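Local coordinates for dextranase (Pseudarthrobacter oxydans, PDB 6NZS), which catalyses the endohydrolysis of (1->6)-alpha-D-glucosidic linkages in dextran as a family 49 glycoside hydrolase, at residues 15-20 with 234-239; 513-518 with 564-569. All coordinates share one frame; numbering follows the deposited sequence.

Contact 1. Residues 15-20 with 234-239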
ATOM      1  N   HIS A  15     -10.995 -17.177 -14.397  1.00 11.53           N
ATOM      2  CA  HIS A  15     -11.400 -18.107 -13.344  1.00 12.49           C
ATOM      3  C   HIS A  15     -12.797 -18.603 -13.684  1.00 14.62           C
ATOM      4  O   HIS A  15     -13.757 -17.827 -13.655  1.00 14.92           O
ATOM      5  CB  HIS A  15     -11.400 -17.425 -11.976  1.00 12.23           C
ATOM      6  CG  HIS A  15     -10.036 -17.037 -11.503  1.00 11.40           C
ATOM      7  ND1 HIS A  15      -9.177 -17.922 -10.884  1.00 13.02           N
ATOM      8  CD2 HIS A  15      -9.366 -15.863 -11.591  1.00 10.77           C
ATOM      9  CE1 HIS A  15      -8.047 -17.301 -10.591  1.00 12.86           C
ATOM     10  NE2 HIS A  15      -8.131 -16.055 -11.021  1.00 10.97           N
ATOM     11  N   ASP A  16     -12.915 -19.897 -13.996  1.00 15.56           N
ATOM     12  CA  ASP A  16     -14.223 -20.435 -14.359  1.00 17.36           C
ATOM     13  C   ASP A  16     -15.154 -20.532 -13.158  1.00 17.45           C
ATOM     14  O   ASP A  16     -16.369 -20.679 -13.339  1.00 19.16           O
ATOM     15  CB  ASP A  16     -14.074 -21.798 -15.041  1.00 19.12           C
ATOM     16  CG  ASP A  16     -13.460 -21.699 -16.427  1.00 25.95           C
ATOM     17  OD1 ASP A  16     -13.445 -20.596 -17.014  1.00 23.90           O
ATOM     18  OD2 ASP A  16     -12.991 -22.737 -16.939  1.00 29.84           O
ATOM     19  N   ASN A  17     -14.609 -20.450 -11.946  1.00 14.01           N
ATOM     20  CA  ASN A  17     -15.372 -20.416 -10.710  1.00 15.06           C
ATOM     21  C   ASN A  17     -15.667 -18.991 -10.243  1.00 13.74           C
ATOM     22  O   ASN A  17     -15.940 -18.778  -9.052  1.00 14.66           O
ATOM     23  CB  ASN A  17     -14.632 -21.198  -9.620  1.00 14.62           C
ATOM     24  CG  ASN A  17     -13.238 -20.650  -9.349  1.00 15.03           C
ATOM     25  OD1 ASN A  17     -12.550 -20.186 -10.258  1.00 16.43           O
ATOM     26  ND2 ASN A  17     -12.815 -20.712  -8.099  1.00 15.58           N
ATOM     27  N   ALA A  18     -15.614 -18.016 -11.148  1.00 12.56           N
ATOM     28  CA  ALA A  18     -15.908 -16.633 -10.794  1.00 13.43           C
ATOM     29  C   ALA A  18     -17.388 -16.445 -10.488  1.00 13.67           C
ATOM     30  O   ALA A  18     -18.254 -17.131 -11.044  1.00 14.95           O
ATOM     31  CB  ALA A  18     -15.523 -15.707 -11.945  1.00 14.16           C
ATOM     32  N   VAL A  19     -17.672 -15.494  -9.597  1.00 12.67           N
ATOM     33  CA  VAL A  19     -19.036 -15.121  -9.245  1.00 12.67           C
ATOM     34  C   VAL A  19     -19.137 -13.604  -9.166  1.00 13.46           C
ATOM     35  O   VAL A  19     -18.176 -12.907  -8.817  1.00 12.84           O
ATOM     36  CB  VAL A  19     -19.495 -15.740  -7.900  1.00 16.36           C
ATOM     37  CG1 VAL A  19     -19.488 -17.258  -7.972  1.00 17.67           C
ATOM     38  CG2 VAL A  19     -18.628 -15.233  -6.745  1.00 15.23           C
ATOM     39  N   PHE A  20     -20.316 -13.089  -9.487  1.00 12.89           N
ATOM     40  CA  PHE A  20     -20.658 -11.714  -9.165  1.00 11.59           C
ATOM     41  C   PHE A  20     -21.239 -11.695  -7.758  1.00 14.35           C
ATOM     42  O   PHE A  20     -22.154 -12.468  -7.451  1.00 14.99           O
ATOM     43  CB  PHE A  20     -21.691 -11.172 -10.153  1.00 11.17           C
ATOM     44  CG  PHE A  20     -21.156 -10.955 -11.543  1.00 11.17           C
ATOM     45  CD1 PHE A  20     -20.140 -10.038 -11.785  1.00 12.41           C
ATOM     46  CD2 PHE A  20     -21.676 -11.667 -12.616  1.00 16.11           C
ATOM     47  CE1 PHE A  20     -19.651  -9.837 -13.071  1.00 12.32           C
ATOM     48  CE2 PHE A  20     -21.195 -11.471 -13.906  1.00 14.85           C
ATOM     49  CZ  PHE A  20     -20.179 -10.552 -14.136  1.00 14.76           C
ATOM     50  N   PRO A 234      -2.244 -22.341 -11.479  1.00 12.56           N
ATOM     51  CA  PRO A 234      -3.478 -21.561 -11.636  1.00 12.16           C
ATOM     52  C   PRO A 234      -4.670 -22.353 -11.116  1.00 13.65           C
ATOM     53  O   PRO A 234      -4.774 -23.567 -11.326  1.00 15.00           O
ATOM     54  CB  PRO A 234      -3.559 -21.320 -13.148  1.00 12.31           C
ATOM     55  CG  PRO A 234      -2.142 -21.368 -13.601  1.00 14.85           C
ATOM     56  CD  PRO A 234      -1.475 -22.413 -12.737  1.00 13.77           C
ATOM     57  N   GLY A 235      -5.559 -21.663 -10.421  1.00 12.76           N
ATOM     58  CA  GLY A 235      -6.667 -22.298  -9.739  1.00 12.93           C
ATOM     59  C   GLY A 235      -6.983 -21.547  -8.462  1.00 12.90           C
ATOM     60  O   GLY A 235      -6.410 -20.498  -8.179  1.00 14.17           O
ATOM     61  N   THR A 236      -7.913 -22.102  -7.688  1.00 13.63           N
ATOM     62  CA  THR A 236      -8.356 -21.485  -6.444  1.00 13.01           C
ATOM     63  C   THR A 236      -8.112 -22.426  -5.273  1.00 14.69           C
ATOM     64  O   THR A 236      -8.389 -23.628  -5.366  1.00 15.65           O
ATOM     65  CB  THR A 236      -9.846 -21.108  -6.518  1.00 15.33           C
ATOM     66  OG1 THR A 236     -10.034 -20.155  -7.571  1.00 15.85           O
ATOM     67  CG2 THR A 236     -10.333 -20.513  -5.193  1.00 15.71           C
ATOM     68  N   TYR A 237      -7.613 -21.865  -4.172  1.00 13.64           N
ATOM     69  CA  TYR A 237      -7.221 -22.618  -2.989  1.00 14.09           C
ATOM     70  C   TYR A 237      -7.722 -21.890  -1.747  1.00 17.32           C
ATOM     71  O   TYR A 237      -7.760 -20.659  -1.712  1.00 15.83           O
ATOM     72  CB  TYR A 237      -5.690 -22.767  -2.921  1.00 13.59           C
ATOM     73  CG  TYR A 237      -5.080 -23.232  -4.228  1.00 11.96           C
ATOM     74  CD1 TYR A 237      -4.784 -22.332  -5.251  1.00 11.98           C
ATOM     75  CD2 TYR A 237      -4.799 -24.577  -4.441  1.00 13.51           C
ATOM     76  CE1 TYR A 237      -4.238 -22.762  -6.454  1.00 13.50           C
ATOM     77  CE2 TYR A 237      -4.239 -25.018  -5.626  1.00 15.09           C
ATOM     78  CZ  TYR A 237      -3.960 -24.113  -6.632  1.00 13.59           C
ATOM     79  OH  TYR A 237      -3.413 -24.570  -7.810  1.00 15.72           O
ATOM     80  N   SER A 238      -8.105 -22.655  -0.720  1.00 16.48           N
ATOM     81  CA  SER A 238      -8.755 -22.102   0.465  1.00 17.75           C
ATOM     82  C   SER A 238      -8.125 -22.677   1.727  1.00 16.61           C
ATOM     83  O   SER A 238      -8.150 -23.895   1.933  1.00 20.11           O
ATOM     84  CB  SER A 238     -10.256 -22.417   0.448  1.00 17.60           C
ATOM     85  OG  SER A 238     -10.849 -22.069   1.690  1.00 22.16           O
ATOM     86  N   MET A 239      -7.585 -21.804   2.581  1.00 15.13           N
ATOM     87  CA  MET A 239      -7.085 -22.224   3.888  1.00 16.33           C
ATOM     88  C   MET A 239      -8.158 -22.197   4.967  1.00 19.82           C
ATOM     89  O   MET A 239      -7.989 -22.843   6.008  1.00 18.42           O
ATOM     90  CB  MET A 239      -5.902 -21.354   4.330  1.00 15.98           C
ATOM     91  CG  MET A 239      -4.615 -21.577   3.537  1.00 17.56           C
ATOM     92  SD  MET A 239      -3.195 -20.780   4.306  1.00 15.32           S
ATOM     93  CE  MET A 239      -2.089 -20.620   2.906  1.00 14.08           C
TER
HETATM   94  O   HOH W   1      -9.788 -20.597 -10.288  1.00 14.89           O

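Contact 2. Residues 513-518 with 564-569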
ATOM      1  N   LEU A 513     -10.951  21.163   5.167  1.00  9.49           N
ATOM      2  CA  LEU A 513     -10.868  21.361   6.608  1.00  9.09           C
ATOM      3  C   LEU A 513     -10.384  22.777   6.913  1.00 10.01           C
ATOM      4  O   LEU A 513      -9.890  23.497   6.041  1.00 11.32           O
ATOM      5  CB  LEU A 513      -9.876  20.361   7.204  1.00  9.76           C
ATOM      6  CG  LEU A 513     -10.258  18.891   7.049  1.00  9.89           C
ATOM      7  CD1 LEU A 513      -9.115  18.016   7.505  1.00  9.80           C
ATOM      8  CD2 LEU A 513     -11.529  18.587   7.846  1.00  9.88           C
ATOM      9  N   ASP A 514     -10.528  23.179   8.176  1.00 10.04           N
ATOM     10  CA  ASP A 514      -9.933  24.439   8.603  1.00  9.94           C
ATOM     11  C   ASP A 514      -8.418  24.359   8.449  1.00  9.90           C
ATOM     12  O   ASP A 514      -7.813  23.293   8.609  1.00 10.74           O
ATOM     13  CB  ASP A 514     -10.223  24.693  10.082  1.00 11.19           C
ATOM     14  CG  ASP A 514     -11.670  25.034  10.358  1.00 13.41           C
ATOM     15  OD1 ASP A 514     -12.512  24.966   9.443  1.00 13.25           O
ATOM     16  OD2 ASP A 514     -11.963  25.375  11.524  1.00 15.73           O
ATOM     17  N   TRP A 515      -7.786  25.505   8.181  1.00 10.58           N
ATOM     18  CA  TRP A 515      -6.335  25.475   8.000  1.00 10.68           C
ATOM     19  C   TRP A 515      -5.604  25.006   9.255  1.00 11.29           C
ATOM     20  O   TRP A 515      -4.522  24.425   9.153  1.00 11.76           O
ATOM     21  CB  TRP A 515      -5.771  26.793   7.440  1.00 13.49           C
ATOM     22  CG  TRP A 515      -6.116  28.068   8.178  1.00 15.15           C
ATOM     23  CD1 TRP A 515      -7.089  28.969   7.837  1.00 16.83           C
ATOM     24  CD2 TRP A 515      -5.465  28.601   9.338  1.00 16.59           C
ATOM     25  NE1 TRP A 515      -7.090  30.020   8.720  1.00 18.12           N
ATOM     26  CE2 TRP A 515      -6.109  29.818   9.654  1.00 15.28           C
ATOM     27  CE3 TRP A 515      -4.408  28.168  10.143  1.00 15.39           C
ATOM     28  CZ2 TRP A 515      -5.730  30.606  10.742  1.00 22.02           C
ATOM     29  CZ3 TRP A 515      -4.032  28.956  11.233  1.00 19.42           C
ATOM     30  CH2 TRP A 515      -4.698  30.156  11.520  1.00 17.74           C
ATOM     31  N   THR A 516      -6.192  25.207  10.439  1.00 10.77           N
ATOM     32  CA  THR A 516      -5.585  24.701  11.667  1.00 11.73           C
ATOM     33  C   THR A 516      -5.473  23.178  11.667  1.00 13.40           C
ATOM     34  O   THR A 516      -4.553  22.627  12.287  1.00 12.79           O
ATOM     35  CB  THR A 516      -6.388  25.185  12.876  1.00 13.81           C
ATOM     36  OG1 THR A 516      -7.779  24.912  12.669  1.00 13.84           O
ATOM     37  CG2 THR A 516      -6.204  26.678  13.069  1.00 15.85           C
ATOM     38  N   SER A 517      -6.388  22.479  10.983  1.00 11.99           N
ATOM     39  CA  SER A 517      -6.337  21.025  10.898  1.00 10.84           C
ATOM     40  C   SER A 517      -5.330  20.547   9.869  1.00 10.04           C
ATOM     41  O   SER A 517      -5.069  19.341   9.792  1.00 10.85           O
ATOM     42  CB  SER A 517      -7.708  20.461  10.504  1.00 12.43           C
ATOM     43  OG  SER A 517      -8.717  20.841  11.421  1.00 13.02           O
ATOM     44  N   GLN A 518      -4.795  21.458   9.064  1.00  9.47           N
ATOM     45  CA  GLN A 518      -3.889  21.133   7.974  1.00  9.44           C
ATOM     46  C   GLN A 518      -2.445  21.460   8.310  1.00 10.24           C
ATOM     47  O   GLN A 518      -1.581  21.404   7.425  1.00 10.57           O
ATOM     48  CB  GLN A 518      -4.328  21.890   6.722  1.00  9.61           C
ATOM     49  CG  GLN A 518      -5.752  21.542   6.328  1.00  9.86           C
ATOM     50  CD  GLN A 518      -6.304  22.414   5.230  1.00 10.11           C
ATOM     51  OE1 GLN A 518      -5.921  23.582   5.077  1.00 10.70           O
ATOM     52  NE2 GLN A 518      -7.232  21.857   4.455  1.00  9.76           N
ATOM     53  N   TRP A 564       4.560  30.488   3.562  1.00 13.32           N
ATOM     54  CA  TRP A 564       4.947  29.248   4.224  1.00 12.12           C
ATOM     55  C   TRP A 564       4.214  28.962   5.527  1.00 11.97           C
ATOM     56  O   TRP A 564       4.130  27.794   5.915  1.00 11.73           O
ATOM     57  CB  TRP A 564       6.468  29.232   4.500  1.00 13.34           C
ATOM     58  CG  TRP A 564       6.907  30.358   5.390  1.00 14.28           C
ATOM     59  CD1 TRP A 564       7.335  31.590   4.998  1.00 15.46           C
ATOM     60  CD2 TRP A 564       6.919  30.361   6.821  1.00 13.87           C
ATOM     61  NE1 TRP A 564       7.622  32.363   6.101  1.00 16.30           N
ATOM     62  CE2 TRP A 564       7.374  31.633   7.232  1.00 13.63           C
ATOM     63  CE3 TRP A 564       6.607  29.410   7.797  1.00 12.78           C
ATOM     64  CZ2 TRP A 564       7.513  31.977   8.576  1.00 14.43           C
ATOM     65  CZ3 TRP A 564       6.737  29.756   9.129  1.00 15.05           C
ATOM     66  CH2 TRP A 564       7.187  31.030   9.507  1.00 15.53           C
ATOM     67  N   ALA A 565       3.701  29.979   6.220  1.00 12.49           N
ATOM     68  CA  ALA A 565       3.312  29.810   7.615  1.00 11.01           C
ATOM     69  C   ALA A 565       1.978  29.067   7.754  1.00 12.09           C
ATOM     70  O   ALA A 565       1.334  28.687   6.767  1.00 12.09           O
ATOM     71  CB  ALA A 565       3.328  31.157   8.338  1.00 13.86           C
ATOM     72  N   ASP A 566       1.561  28.849   9.008  1.00 12.58           N
ATOM     73  CA  ASP A 566       0.440  27.945   9.265  1.00 11.73           C
ATOM     74  C   ASP A 566      -0.857  28.427   8.624  1.00 11.69           C
ATOM     75  O   ASP A 566      -1.656  27.605   8.155  1.00 12.93           O
ATOM     76  CB  ASP A 566       0.274  27.625  10.760  1.00 13.50           C
ATOM     77  CG  ASP A 566       0.064  28.860  11.646  1.00 14.15           C
ATOM     78  OD1 ASP A 566       0.202  30.015  11.194  1.00 14.33           O
ATOM     79  OD2 ASP A 566      -0.240  28.646  12.834  1.00 21.84           O
ATOM     80  N   HIS A 567      -1.067  29.742   8.567  1.00 12.40           N
ATOM     81  CA  HIS A 567      -2.249  30.342   7.958  1.00 12.69           C
ATOM     82  C   HIS A 567      -2.030  30.707   6.497  1.00 13.16           C
ATOM     83  O   HIS A 567      -2.912  31.328   5.886  1.00 13.41           O
ATOM     84  CB  HIS A 567      -2.633  31.610   8.735  1.00 14.28           C
ATOM     85  CG  HIS A 567      -1.542  32.637   8.783  1.00 15.24           C
ATOM     86  ND1 HIS A 567      -1.425  33.649   7.854  1.00 16.98           N
ATOM     87  CD2 HIS A 567      -0.508  32.797   9.643  1.00 20.05           C
ATOM     88  CE1 HIS A 567      -0.373  34.391   8.144  1.00 21.78           C
ATOM     89  NE2 HIS A 567       0.206  33.891   9.219  1.00 23.12           N
ATOM     90  N   GLN A 568      -0.883  30.349   5.934  1.00 12.52           N
ATOM     91  CA  GLN A 568      -0.533  30.605   4.549  1.00 12.62           C
ATOM     92  C   GLN A 568      -0.554  29.290   3.776  1.00 11.47           C
ATOM     93  O   GLN A 568      -0.866  28.230   4.323  1.00 11.03           O
ATOM     94  CB  GLN A 568       0.836  31.290   4.464  1.00 13.29           C
ATOM     95  CG  GLN A 568       0.933  32.521   5.385  1.00 14.34           C
ATOM     96  CD  GLN A 568       2.248  33.271   5.266  1.00 18.80           C
ATOM     97  OE1 GLN A 568       3.326  32.676   5.291  1.00 16.58           O
ATOM     98  NE2 GLN A 568       2.163  34.593   5.143  1.00 23.12           N
ATOM     99  N   LEU A 569      -0.218  29.376   2.489  1.00 10.27           N
ATOM    100  CA  LEU A 569      -0.358  28.221   1.602  1.00  9.45           C
ATOM    101  C   LEU A 569       0.424  27.009   2.106  1.00 10.78           C
ATOM    102  O   LEU A 569      -0.051  25.874   2.001  1.00 10.63           O
ATOM    103  CB  LEU A 569       0.071  28.593   0.183  1.00 11.80           C
ATOM    104  CG  LEU A 569      -0.049  27.478  -0.863  1.00 10.37           C
ATOM    105  CD1 LEU A 569      -1.517  27.058  -1.064  1.00 13.10           C
ATOM    106  CD2 LEU A 569       0.563  27.918  -2.180  1.00 14.06           C
TER
HETATM  107  O   HOH W   2      -1.982  25.406   9.700  1.00 15.93           O

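Contact 1. Residues 15-20 with 234-239
The main chains of His15 and Gly235 come no closer than 7.3 Å between their CA atoms, and no backbone hydrogen bond crosses the interface, so side chains and one water must span it. Residues 15-18 form a type I turn, closed by Ala18 N to His15 O at 3.1 Å, which brings the side chains of His15 and Asn17 together at the flank of strand 235-238. The one direct hydrogen bond runs from Asn17 ND2 to Thr236 OG1, 2.9 Å long and nearly straight at 166°. The hydroxyl lies only 10° out of the amide plane, evidence that the N-H is well aimed. With CG between the backbone N and the carbonyl carbon (chi1 59°), Asn17 approaches the threonine from the opposite direction, ND2 leading. The same nitrogen also bonds Asp29 O, which, with the water on OD1, supports the amide orientation.

A water completes the join. It donates to Asn17 OD1 at 2.8 Å and also bonds Thr236 OG1 at 2.8 Å, so the two ends of one amide and the hydroxyl are linked in a closed ring. Its third partner is His15 ND1, again at 2.8 Å, with the water in the plane of the imidazole at its edge. His15 NE2 is hydrogen-bonded to Tyr56 OH, and Phe54 meets the ring edge-to-face. Gly235 bonds through its backbone to Gly259 and Tyr261, just before and within parallel strand 260-263. The arrangement is a domain interface: a turn of the N-terminal Ig-like domain docked on an early strand of the right-handed parallel beta-helix characteristic of family 49.

Contact 2. Residues 513-518 with 564-569
Asp566 O accepts a 2.7 Å hydrogen bond from a water that also donates to Trp515 O at 2.8 Å, so one solvent molecule ties two backbone carbonyls together. The same water lies in the plane of the Trp515 indole, at its edge, while Asp566 O sits obliquely to the ring, 3.4 Å from Trp515 CE3. The Asp566 carboxylate carbon CG lies beside the ring too, 4.1 Å from Trp515 CZ3.

Much of the rest is CH-pi packing. His567 CB stands 3.7 Å from the centroid of the six-membered ring of Trp515 and only 9° off its normal, squarely over the face; the imidazole beyond it leads away and does not stack. Trp515 has CG between its backbone N and carbonyl carbon (chi1 54°), which lays the indole alongside His567. Its opposite face is met by Thr516 CG2, 3.6 Å above the plane, so methylene and methyl sandwich the ring.

Behind His567, the type I turn 565-568 is braced by Gln568 OE1, which takes Ala565 N at 2.9 Å on an in-plane lone pair and Trp564 N more weakly. Arg571 links the two loops further, bonding Gln518 OE1 and Gln568 O. Dispersion over the face of a surface tryptophan plus one bridging water, without a direct polar bond or a charge pair between the segments, implies a modest association of two loops, with 153 Å² buried in all.

Overall arrangement
Contact 1 and contact 2 lie on opposite sides of the chain's centre, their own centres about 49 Å apart and their nearest atoms about 35 Å apart, so they do not touch. They come in series along the chain: 15-20 with 234-239 closes before 513-518 with 564-569 opens. Contact 1 joins the N-terminal Ig-like domain to strand 235-238, near the start of the parallel beta-helix. Contact 2 links two loops in its C-terminal part, one preceding strand 521-524 and the other preceding strand 582-585. The solenoid therefore carries an interdomain junction near its beginning and a loop-to-loop surface contact near its end.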